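Local coordinates for protein probable starch synthase 4, chloroplastic/amyloplastic (PDB 6GNE) that belongs to the starch synthase family, has the two-domain GT-B fold shared by many glycosyltransferases, and binds adenosine-5'-diphosphate and glycan, at residues F222-T227 with T495-R500; G358-F363 with L371-D376; F441-A446 with N452-R457. All coordinates share one frame; numbering follows the deposited sequence.

Contact 1 (F222-T227 with T495-R500). With GLC (alpha-D-glucopyranose), chain D.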
loop_
_atom_site.group_PDB
_atom_site.type_symbol
_atom_site.label_atom_id
_atom_site.label_comp_id
_atom_site.label_asym_id
_atom_site.label_seq_id
_atom_site.Cartn_x
_atom_site.Cartn_y
_atom_site.Cartn_z
ATOM N N PHE A 222 -18.060 -9.876 9.847
ATOM C CA PHE A 222 -18.964 -8.766 10.194
ATOM C C PHE A 222 -19.148 -7.670 9.143
ATOM O O PHE A 222 -19.967 -6.798 9.333
ATOM C CB PHE A 222 -18.536 -8.157 11.545
ATOM C CG PHE A 222 -18.866 -9.030 12.708
ATOM C CD1 PHE A 222 -20.075 -8.870 13.360
ATOM C CD2 PHE A 222 -18.004 -10.035 13.151
ATOM C CE1 PHE A 222 -20.422 -9.674 14.444
ATOM C CE2 PHE A 222 -18.364 -10.867 14.202
ATOM C CZ PHE A 222 -19.571 -10.672 14.853
ATOM N N SER A 223 -18.406 -7.684 8.046
ATOM C CA SER A 223 -18.495 -6.611 7.066
ATOM C C SER A 223 -19.486 -6.992 6.003
ATOM O O SER A 223 -19.629 -8.150 5.705
ATOM C CB SER A 223 -17.129 -6.340 6.458
ATOM O OG SER A 223 -16.210 -5.962 7.477
ATOM N N ASN A 224 -20.150 -6.006 5.423
ATOM C CA ASN A 224 -21.081 -6.235 4.311
ATOM C C ASN A 224 -20.364 -6.389 2.964
ATOM O O ASN A 224 -20.935 -6.968 2.020
ATOM C CB ASN A 224 -22.072 -5.067 4.216
ATOM C CG ASN A 224 -22.825 -4.860 5.497
ATOM O OD1 ASN A 224 -22.604 -3.887 6.256
ATOM N ND2 ASN A 224 -23.684 -5.802 5.784
ATOM N N ILE A 225 -19.141 -5.832 2.878
ATOM C CA ILE A 225 -18.315 -5.883 1.681
ATOM C C ILE A 225 -16.898 -6.180 2.132
ATOM O O ILE A 225 -16.387 -5.505 3.028
ATOM C CB ILE A 225 -18.311 -4.519 0.900
ATOM C CG1 ILE A 225 -19.732 -4.051 0.546
ATOM C CG2 ILE A 225 -17.506 -4.615 -0.388
ATOM C CD1 ILE A 225 -19.818 -2.562 0.238
ATOM N N VAL A 226 -16.251 -7.170 1.504
ATOM C CA VAL A 226 -14.844 -7.480 1.803
ATOM C C VAL A 226 -14.058 -7.481 0.528
ATOM O O VAL A 226 -14.385 -8.232 -0.389
ATOM C CB VAL A 226 -14.681 -8.869 2.469
ATOM C CG1 VAL A 226 -13.221 -9.067 2.891
ATOM C CG2 VAL A 226 -15.679 -9.051 3.648
ATOM N N THR A 227 -13.006 -6.662 0.445
ATOM C CA THR A 227 -12.118 -6.686 -0.743
ATOM C C THR A 227 -10.669 -6.923 -0.394
ATOM O O THR A 227 -10.247 -6.770 0.749
ATOM C CB THR A 227 -12.205 -5.405 -1.624
ATOM O OG1 THR A 227 -11.379 -4.359 -1.085
ATOM C CG2 THR A 227 -13.647 -4.923 -1.748
ATOM N N THR A 495 -23.020 1.231 -3.426
ATOM C CA THR A 495 -24.432 1.468 -3.775
ATOM C C THR A 495 -25.271 0.196 -3.668
ATOM O O THR A 495 -26.355 0.244 -3.117
ATOM C CB THR A 495 -24.616 2.092 -5.175
ATOM O OG1 THR A 495 -23.836 1.373 -6.132
ATOM C CG2 THR A 495 -24.199 3.558 -5.185
ATOM N N ARG A 496 -24.768 -0.932 -4.165
ATOM C CA ARG A 496 -25.504 -2.200 -4.141
ATOM C C ARG A 496 -25.745 -2.683 -2.723
ATOM O O ARG A 496 -26.823 -3.226 -2.440
ATOM C CB ARG A 496 -24.790 -3.273 -4.961
ATOM C CG ARG A 496 -25.533 -4.586 -5.178
ATOM C CD ARG A 496 -25.095 -5.307 -6.464
ATOM N NE ARG A 496 -23.715 -5.859 -6.406
ATOM C CZ ARG A 496 -22.666 -5.524 -7.179
ATOM N NH1 ARG A 496 -22.748 -4.615 -8.165
ATOM N NH2 ARG A 496 -21.491 -6.128 -6.966
ATOM N N SER A 497 -24.789 -2.441 -1.829
ATOM C CA SER A 497 -24.972 -2.768 -0.415
ATOM C C SER A 497 -25.967 -1.845 0.315
ATOM O O SER A 497 -26.756 -2.305 1.126
ATOM C CB SER A 497 -23.638 -2.748 0.308
ATOM O OG SER A 497 -23.745 -3.448 1.524
ATOM N N VAL A 498 -25.899 -0.547 0.021
ATOM C CA VAL A 498 -26.842 0.444 0.561
ATOM C C VAL A 498 -28.279 0.113 0.153
ATOM O O VAL A 498 -29.189 0.170 0.991
ATOM C CB VAL A 498 -26.462 1.892 0.127
ATOM C CG1 VAL A 498 -27.602 2.894 0.373
ATOM C CG2 VAL A 498 -25.193 2.330 0.847
ATOM N N SER A 499 -28.475 -0.264 -1.118
ATOM C CA SER A 499 -29.836 -0.526 -1.604
ATOM C C SER A 499 -30.387 -1.754 -0.845
ATOM O O SER A 499 -31.432 -1.660 -0.221
ATOM C CB SER A 499 -29.896 -0.660 -3.126
ATOM O OG SER A 499 -29.719 -1.993 -3.516
ATOM N N ARG A 500 -29.638 -2.866 -0.874
ATOM C CA ARG A 500 -29.945 -4.135 -0.149
ATOM C C ARG A 500 -30.372 -3.990 1.337
ATOM O O ARG A 500 -30.031 -3.021 2.024
ATOM C CB ARG A 500 -28.739 -5.108 -0.254
HETATM C C1 GLC D . -23.155 -9.309 11.656
HETATM C C2 GLC D . -22.552 -10.427 10.796
HETATM C C3 GLC D . -23.067 -11.801 11.216
HETATM C C4 GLC D . -22.786 -11.944 12.717
HETATM C C5 GLC D . -23.640 -10.879 13.429
HETATM C C6 GLC D . -23.659 -10.974 14.958
HETATM O O2 GLC D . -22.819 -10.226 9.412
HETATM O O3 GLC D . -22.442 -12.858 10.473
HETATM O O4 GLC D . -22.976 -13.287 13.201
HETATM O O5 GLC D . -23.114 -9.599 13.052
HETATM O O6 GLC D . -23.919 -9.695 15.569
#
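N224 brings a flat amide to this contact, yet it meets S497 through CB, which lies 3.6 Å from S497 OG. The amide itself is engaged with other partners: OD1 accepts a hydrogen bond from the backbone N of I170 in the adjoining strand 169-174, and ND2 makes a weak hydrogen bond to O2 of a bound glucose. A second flat group, the ring of F222, does not touch the helix. It lies beside a second glucose instead, which meets the ring obliquely, with CD1 3.5 Å from sugar C1 and CE1 3.5 Å from sugar C6. F222 and N224 thus belong to one glycan pocket, completed by W157, D158 and I221.

The remaining touch across the segments is aliphatic. I225 is extended at its second torsion (chi2 160°), which carries CD1 out to 3.8 Å from S497 CB, while I225 CG1 lies 4.1 Å from that same CB. S497 is therefore the single residue of 495-500 that meets both neighbours: its CB packs on I225, and its OG, set anti to the backbone N (chi1 -162°), reaches toward N224 CB. I225 is also covered by L493 and Y494 of helix 484-499 and by C171 of strand 169-174, so its hydrophobic surroundings extend well beyond S497.

Only 94 Å² is buried between the segments, and the touches are made by carbon against carbon or hydroxyl oxygen. In GT-B proteins related to glycogen synthase, the C-terminal helix characteristically returns to the N-terminal domain, and helix 484-499 fits that description. The chemistry implies that its last turn rests here, through S497, by van der Waals packing, whereas the directional bonds of N224 run to strand 169-174 and, weakly, to sugar.

Contact 2 (G358-F363 with L371-D376). With ADP (adenosine-5'-diphosphate), chain F.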
loop_
_atom_site.group_PDB
_atom_site.type_symbol
_atom_site.label_atom_id
_atom_site.label_comp_id
_atom_site.label_asym_id
_atom_site.label_seq_id
_atom_site.Cartn_x
_atom_site.Cartn_y
_atom_site.Cartn_z
ATOM N N GLY A 358 26.494 -4.193 4.165
ATOM C CA GLY A 358 27.755 -4.773 3.677
ATOM C C GLY A 358 27.966 -4.572 2.187
ATOM O O GLY A 358 29.048 -4.207 1.733
ATOM N N ILE A 359 26.905 -4.790 1.429
ATOM C CA ILE A 359 26.923 -4.558 -0.015
ATOM C C ILE A 359 27.151 -3.072 -0.317
ATOM O O ILE A 359 27.846 -2.727 -1.261
ATOM C CB ILE A 359 25.616 -5.029 -0.678
ATOM C CG1 ILE A 359 25.470 -6.545 -0.550
ATOM C CG2 ILE A 359 25.607 -4.646 -2.147
ATOM C CD1 ILE A 359 24.075 -7.060 -0.701
ATOM N N GLU A 360 26.567 -2.201 0.497
ATOM C CA GLU A 360 26.671 -0.778 0.266
ATOM C C GLU A 360 28.103 -0.331 0.396
ATOM O O GLU A 360 28.587 0.349 -0.483
ATOM C CB GLU A 360 25.730 -0.001 1.205
ATOM C CG GLU A 360 25.589 1.458 0.869
ATOM C CD GLU A 360 25.779 2.369 2.069
ATOM O OE1 GLU A 360 26.882 3.001 2.143
ATOM O OE2 GLU A 360 24.857 2.419 2.933
ATOM N N GLN A 361 28.778 -0.706 1.476
ATOM C CA GLN A 361 30.193 -0.375 1.690
ATOM C C GLN A 361 31.121 -0.823 0.563
ATOM O O GLN A 361 32.042 -0.101 0.120
ATOM C CB GLN A 361 30.720 -1.095 2.970
ATOM C CG GLN A 361 30.870 -0.243 4.224
ATOM C CD GLN A 361 29.544 0.026 4.943
ATOM O OE1 GLN A 361 29.258 -0.574 5.994
ATOM N NE2 GLN A 361 28.702 0.910 4.354
ATOM N N GLN A 362 30.860 -2.053 0.126
ATOM C CA GLN A 362 31.505 -2.654 -1.052
ATOM C C GLN A 362 31.484 -1.711 -2.293
ATOM O O GLN A 362 32.435 -1.698 -3.092
ATOM C CB GLN A 362 30.819 -3.998 -1.356
ATOM C CG GLN A 362 31.682 -5.039 -2.049
ATOM C CD GLN A 362 31.094 -6.443 -1.964
ATOM O OE1 GLN A 362 31.365 -7.187 -1.040
ATOM N NE2 GLN A 362 30.292 -6.806 -2.931
ATOM N N PHE A 363 30.405 -0.921 -2.419
ATOM C CA PHE A 363 30.184 0.010 -3.539
ATOM C C PHE A 363 30.136 1.518 -3.170
ATOM O O PHE A 363 29.604 2.316 -3.945
ATOM C CB PHE A 363 28.874 -0.389 -4.279
ATOM C CG PHE A 363 28.907 -1.771 -4.935
ATOM C CD1 PHE A 363 29.739 -2.043 -6.020
ATOM C CD2 PHE A 363 28.080 -2.786 -4.494
ATOM C CE1 PHE A 363 29.778 -3.310 -6.603
ATOM C CE2 PHE A 363 28.088 -4.040 -5.094
ATOM C CZ PHE A 363 28.954 -4.312 -6.124
ATOM N N LEU A 371 23.625 2.231 -3.205
ATOM C CA LEU A 371 22.572 1.724 -2.325
ATOM C C LEU A 371 22.245 2.808 -1.330
ATOM O O LEU A 371 23.137 3.331 -0.679
ATOM C CB LEU A 371 23.053 0.477 -1.576
ATOM C CG LEU A 371 22.863 -0.838 -2.315
ATOM C CD1 LEU A 371 23.626 -0.849 -3.614
ATOM C CD2 LEU A 371 23.318 -2.002 -1.457
ATOM N N LEU A 372 20.963 3.134 -1.219
ATOM C CA LEU A 372 20.503 4.212 -0.341
ATOM C C LEU A 372 19.567 3.587 0.707
ATOM O O LEU A 372 18.378 3.396 0.479
ATOM C CB LEU A 372 19.820 5.280 -1.185
ATOM C CG LEU A 372 20.804 5.950 -2.157
ATOM C CD1 LEU A 372 20.054 6.576 -3.335
ATOM C CD2 LEU A 372 21.701 6.967 -1.453
ATOM N N LEU A 373 20.158 3.191 1.826
ATOM C CA LEU A 373 19.462 2.386 2.817
ATOM C C LEU A 373 18.663 3.252 3.769
ATOM O O LEU A 373 19.084 3.510 4.886
ATOM C CB LEU A 373 20.443 1.476 3.552
ATOM C CG LEU A 373 21.219 0.528 2.610
ATOM C CD1 LEU A 373 22.074 -0.442 3.438
ATOM C CD2 LEU A 373 20.320 -0.211 1.629
ATOM N N LYS A 374 17.522 3.724 3.283
ATOM C CA LYS A 374 16.668 4.662 4.000
ATOM C C LYS A 374 15.316 4.848 3.283
ATOM O O LYS A 374 15.180 4.491 2.129
ATOM C CB LYS A 374 17.355 6.037 4.130
ATOM C CG LYS A 374 17.617 6.716 2.782
ATOM C CD LYS A 374 18.500 7.941 2.900
ATOM C CE LYS A 374 18.430 8.733 1.612
ATOM N NZ LYS A 374 19.287 9.927 1.696
ATOM N N TYR A 375 14.336 5.391 4.005
ATOM C CA TYR A 375 13.067 5.851 3.444
ATOM C C TYR A 375 13.308 7.277 2.968
ATOM O O TYR A 375 13.765 8.067 3.745
ATOM C CB TYR A 375 11.924 5.819 4.496
ATOM C CG TYR A 375 10.615 6.122 3.845
ATOM C CD1 TYR A 375 9.919 5.116 3.157
ATOM C CD2 TYR A 375 10.108 7.442 3.799
ATOM C CE1 TYR A 375 8.736 5.382 2.471
ATOM C CE2 TYR A 375 8.941 7.721 3.102
ATOM C CZ TYR A 375 8.255 6.677 2.444
ATOM O OH TYR A 375 7.084 6.936 1.752
ATOM N N ASP A 376 13.061 7.592 1.699
ATOM C CA ASP A 376 13.184 8.974 1.209
ATOM C C ASP A 376 12.228 9.233 0.036
ATOM O O ASP A 376 12.420 8.727 -1.076
ATOM C CB ASP A 376 14.632 9.259 0.797
ATOM C CG ASP A 376 14.893 10.724 0.463
ATOM O OD1 ASP A 376 14.026 11.419 -0.088
ATOM O OD2 ASP A 376 16.020 11.184 0.707
HETATM P PB ADP F . 4.231 -2.265 0.128
HETATM O O1B ADP F . 2.845 -1.804 0.473
HETATM O O2B ADP F . 5.365 -1.449 0.676
HETATM O O3B ADP F . 4.406 -3.733 0.444
HETATM P PA ADP F . 3.530 -1.170 -2.447
HETATM O O1A ADP F . 4.167 -1.310 -3.800
HETATM O O2A ADP F . 2.055 -1.474 -2.404
HETATM O O3A ADP F . 4.380 -2.123 -1.467
HETATM O "O5'" ADP F . 3.730 0.309 -1.856
HETATM C "C5'" ADP F . 5.022 0.894 -1.683
HETATM C "C4'" ADP F . 5.016 2.432 -1.619
HETATM O "O4'" ADP F . 6.029 2.884 -0.708
HETATM C "C3'" ADP F . 5.381 3.090 -2.934
HETATM O "O3'" ADP F . 4.806 4.385 -2.967
HETATM C "C2'" ADP F . 6.879 3.229 -2.857
HETATM O "O2'" ADP F . 7.382 4.256 -3.693
HETATM C "C1'" ADP F . 7.057 3.581 -1.410
HETATM N N9 ADP F . 8.361 3.166 -0.848
HETATM C C8 ADP F . 8.726 1.936 -0.467
HETATM N N7 ADP F . 9.976 1.950 0.048
HETATM C C5 ADP F . 10.430 3.213 0.002
HETATM C C6 ADP F . 11.685 3.936 0.378
HETATM N N6 ADP F . 12.730 3.258 0.914
HETATM N N1 ADP F . 11.725 5.280 0.152
HETATM C C2 ADP F . 10.673 5.932 -0.407
HETATM N N3 ADP F . 9.529 5.330 -0.769
HETATM C C4 ADP F . 9.356 4.005 -0.594
HETATM O O HOH W 1 22.796 4.354 2.260
#
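E360 lies along L371 at the end of helix 350-362, the two side chains running past one another in opposite senses. Its CB starts 3.9 Å from L371 CB, and CG lies 3.5 Å from L371 O and 3.7 Å from L371 CB. The chain then bends at its second torsion (chi2 -131°), and carboxylate OE2 ends 4.0 Å from L373 CD1. OE2 also accepts a hydrogen bond from a water, 2.9 Å from the water oxygen. That water donates to L371 O and accepts from L373 N, so three bonds hold it and it bridges the helix to the backbone leaving the strand. At the other end of E360, near its CB, I359 CG2 packs 3.6 Å from L371 CD2.

Further along, the same chain receives the ADP. Its adenine N6 donates to K374 O at 3.0 Å (165° at the hydrogen), D376 N donates to adenine N1 at 3.1 Å, and the Y375 ring turns one face to the base, whose C2 lies over the rim. Helix 350-362 packed on strand 369-372 is part of a beta-alpha-beta unit of a Rossmann-like domain, and a nucleotide held just past a strand's C-terminal end is typical of the GT-B fold.

Contact 3 (F441-A446 with N452-R457)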
loop_
_atom_site.group_PDB
_atom_site.type_symbol
_atom_site.label_atom_id
_atom_site.label_comp_id
_atom_site.label_asym_id
_atom_site.label_seq_id
_atom_site.Cartn_x
_atom_site.Cartn_y
_atom_site.Cartn_z
ATOM N N PHE A 441 8.657 -7.185 -18.522
ATOM C CA PHE A 441 9.290 -8.504 -18.510
ATOM C C PHE A 441 8.929 -9.226 -17.243
ATOM O O PHE A 441 8.938 -8.627 -16.183
ATOM C CB PHE A 441 10.808 -8.347 -18.567
ATOM C CG PHE A 441 11.285 -7.653 -19.801
ATOM C CD1 PHE A 441 11.399 -6.284 -19.822
ATOM C CD2 PHE A 441 11.606 -8.380 -20.923
ATOM C CE1 PHE A 441 11.817 -5.632 -20.954
ATOM C CE2 PHE A 441 12.042 -7.738 -22.068
ATOM C CZ PHE A 441 12.124 -6.345 -22.092
ATOM N N THR A 442 8.587 -10.519 -17.368
ATOM C CA THR A 442 8.213 -11.331 -16.212
ATOM C C THR A 442 8.971 -12.632 -16.134
ATOM O O THR A 442 9.589 -13.054 -17.071
ATOM C CB THR A 442 6.678 -11.611 -16.173
ATOM O OG1 THR A 442 6.261 -12.482 -17.238
ATOM C CG2 THR A 442 5.857 -10.320 -16.225
ATOM N N PHE A 443 8.927 -13.263 -14.977
ATOM C CA PHE A 443 9.426 -14.642 -14.806
ATOM C C PHE A 443 8.583 -15.377 -13.769
ATOM O O PHE A 443 7.960 -14.746 -12.904
ATOM C CB PHE A 443 10.917 -14.640 -14.425
ATOM C CG PHE A 443 11.229 -13.981 -13.121
ATOM C CD1 PHE A 443 11.333 -12.604 -13.014
ATOM C CD2 PHE A 443 11.445 -14.750 -11.990
ATOM C CE1 PHE A 443 11.645 -12.014 -11.810
ATOM C CE2 PHE A 443 11.742 -14.167 -10.751
ATOM C CZ PHE A 443 11.836 -12.796 -10.660
ATOM N N GLN A 444 8.578 -16.700 -13.853
ATOM C CA GLN A 444 7.758 -17.519 -12.999
ATOM C C GLN A 444 8.467 -17.871 -11.676
ATOM O O GLN A 444 8.055 -17.443 -10.610
ATOM C CB GLN A 444 7.299 -18.764 -13.759
ATOM C CG GLN A 444 6.132 -19.513 -13.105
ATOM C CD GLN A 444 4.842 -18.643 -12.949
ATOM O OE1 GLN A 444 4.050 -18.496 -13.921
ATOM N NE2 GLN A 444 4.643 -18.040 -11.727
ATOM N N THR A 445 9.543 -18.621 -11.759
ATOM C CA THR A 445 10.156 -19.232 -10.590
ATOM C C THR A 445 10.995 -18.238 -9.808
ATOM O O THR A 445 11.745 -17.481 -10.410
ATOM C CB THR A 445 11.099 -20.374 -11.006
ATOM O OG1 THR A 445 10.568 -21.034 -12.163
ATOM C CG2 THR A 445 11.281 -21.377 -9.844
ATOM N N ALA A 446 10.922 -18.305 -8.478
ATOM C CA ALA A 446 11.625 -17.388 -7.601
ATOM C C ALA A 446 13.074 -17.799 -7.356
ATOM O O ALA A 446 13.468 -18.021 -6.232
ATOM C CB ALA A 446 10.875 -17.304 -6.293
ATOM N N ASN A 452 17.328 -14.206 -14.093
ATOM C CA ASN A 452 18.371 -13.959 -15.137
ATOM C C ASN A 452 17.832 -13.886 -16.554
ATOM O O ASN A 452 18.199 -12.997 -17.309
ATOM C CB ASN A 452 19.493 -14.988 -15.077
ATOM C CG ASN A 452 20.441 -14.784 -13.881
ATOM O OD1 ASN A 452 20.322 -13.828 -13.105
ATOM N ND2 ASN A 452 21.369 -15.701 -13.708
ATOM N N TYR A 453 16.936 -14.795 -16.913
ATOM C CA TYR A 453 16.364 -14.803 -18.259
ATOM C C TYR A 453 15.540 -13.550 -18.539
ATOM O O TYR A 453 15.663 -12.976 -19.617
ATOM C CB TYR A 453 15.556 -16.082 -18.511
ATOM C CG TYR A 453 15.138 -16.277 -19.959
ATOM C CD1 TYR A 453 16.098 -16.237 -20.999
ATOM C CD2 TYR A 453 13.770 -16.473 -20.310
ATOM C CE1 TYR A 453 15.722 -16.404 -22.319
ATOM C CE2 TYR A 453 13.389 -16.635 -21.630
ATOM C CZ TYR A 453 14.366 -16.610 -22.628
ATOM O OH TYR A 453 14.014 -16.781 -23.948
ATOM N N ALA A 454 14.740 -13.096 -17.580
ATOM C CA ALA A 454 14.033 -11.826 -17.741
ATOM C C ALA A 454 14.991 -10.629 -17.837
ATOM O O ALA A 454 14.801 -9.750 -18.674
ATOM C CB ALA A 454 13.034 -11.609 -16.620
ATOM N N LEU A 455 16.010 -10.598 -16.987
ATOM C CA LEU A 455 16.963 -9.501 -17.001
ATOM C C LEU A 455 17.781 -9.475 -18.307
ATOM O O LEU A 455 17.950 -8.410 -18.911
ATOM C CB LEU A 455 17.871 -9.583 -15.785
ATOM C CG LEU A 455 18.724 -8.340 -15.518
ATOM C CD1 LEU A 455 17.882 -7.217 -14.953
ATOM C CD2 LEU A 455 19.843 -8.634 -14.531
ATOM N N GLU A 456 18.267 -10.639 -18.738
ATOM C CA GLU A 456 18.988 -10.800 -20.013
ATOM C C GLU A 456 18.166 -10.224 -21.163
ATOM O O GLU A 456 18.672 -9.407 -21.927
ATOM C CB GLU A 456 19.307 -12.285 -20.250
ATOM C CG GLU A 456 19.993 -12.653 -21.566
ATOM C CD GLU A 456 20.061 -14.184 -21.842
ATOM O OE1 GLU A 456 19.157 -14.950 -21.419
ATOM O OE2 GLU A 456 21.009 -14.659 -22.515
ATOM N N ARG A 457 16.889 -10.607 -21.255
ATOM C CA ARG A 457 16.037 -10.131 -22.354
ATOM C C ARG A 457 15.798 -8.649 -22.275
ATOM O O ARG A 457 15.815 -7.977 -23.270
ATOM C CB ARG A 457 14.716 -10.898 -22.444
ATOM C CG ARG A 457 14.915 -12.354 -22.854
ATOM C CD ARG A 457 13.617 -13.142 -22.948
ATOM N NE ARG A 457 12.953 -13.333 -21.653
ATOM C CZ ARG A 457 11.861 -12.682 -21.239
ATOM N NH1 ARG A 457 11.385 -12.926 -20.041
ATOM N NH2 ARG A 457 11.212 -11.806 -22.017
#
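A454 sits at the tight centre of this contact, its CB 3.8 Å from T442 O and 4.1 Å from F443 CD1. F441 and F443, alternate residues of the strand, both direct their side chains at the helix and flank this small methyl. The segment axes approach to 7.6 Å and run nearly antiparallel, 164° apart, which brings the strand backbone as well as its rings close to A454.

R457 extends the packing along the strand. Its NH2 lies at the edge of the F441 ring, in the ring plane and 3.6 Å from CD2, with ring and guanidinium planes 53° apart; this is an edge approach rather than a cation-pi stack. NH1 comes 3.5 Å from T442 O, which lies at the guanidinium edge. The chain of R457 bends at its third torsion (chi3 -67°), and two salt bridges, NH2 to D429 and NH1 to D427, fix how the group is turned. D427 also accepts from T442 N, so one carboxylate holds strand and arginine together. On the outer face of the helix R457 NE lies over one face of the exposed Y453 ring, toward its rim.

The far end of the strand is looser: Q444, T445 and A446 leave it as an exposed loop and make no contact with 452-457.

Around this contact the parallel sheet continues on one side only within the chain: strand 441-443 is outermost and bonds through F441 and F443 to strand 412-416. The F443 ring meets that of F451 at about 90°, and helix 448-464 turns N452 and L455 to helix 324-336, with N452 bonded to H329.

Contacts 2 and 3 belong to one six-stranded parallel sheet and mark its two outermost strands within the chain, 369-372 and 441-443, each covered by a helix. Their centres are 24 Å apart, with nearest atoms about 13 Å apart, and contact 2 comes before contact 3 in the chain. Contact 1 lies away from both, its centre 46 Å from that of contact 2 and 40 Å from that of contact 3. Its two segments bracket the others in sequence: 222-227 precedes them and 495-500 follows. Between these segments the chain completes the first domain's sheet, builds the second domain, which supplies part of the ADP pocket, and returns to the first, as expected of a GT-B protein.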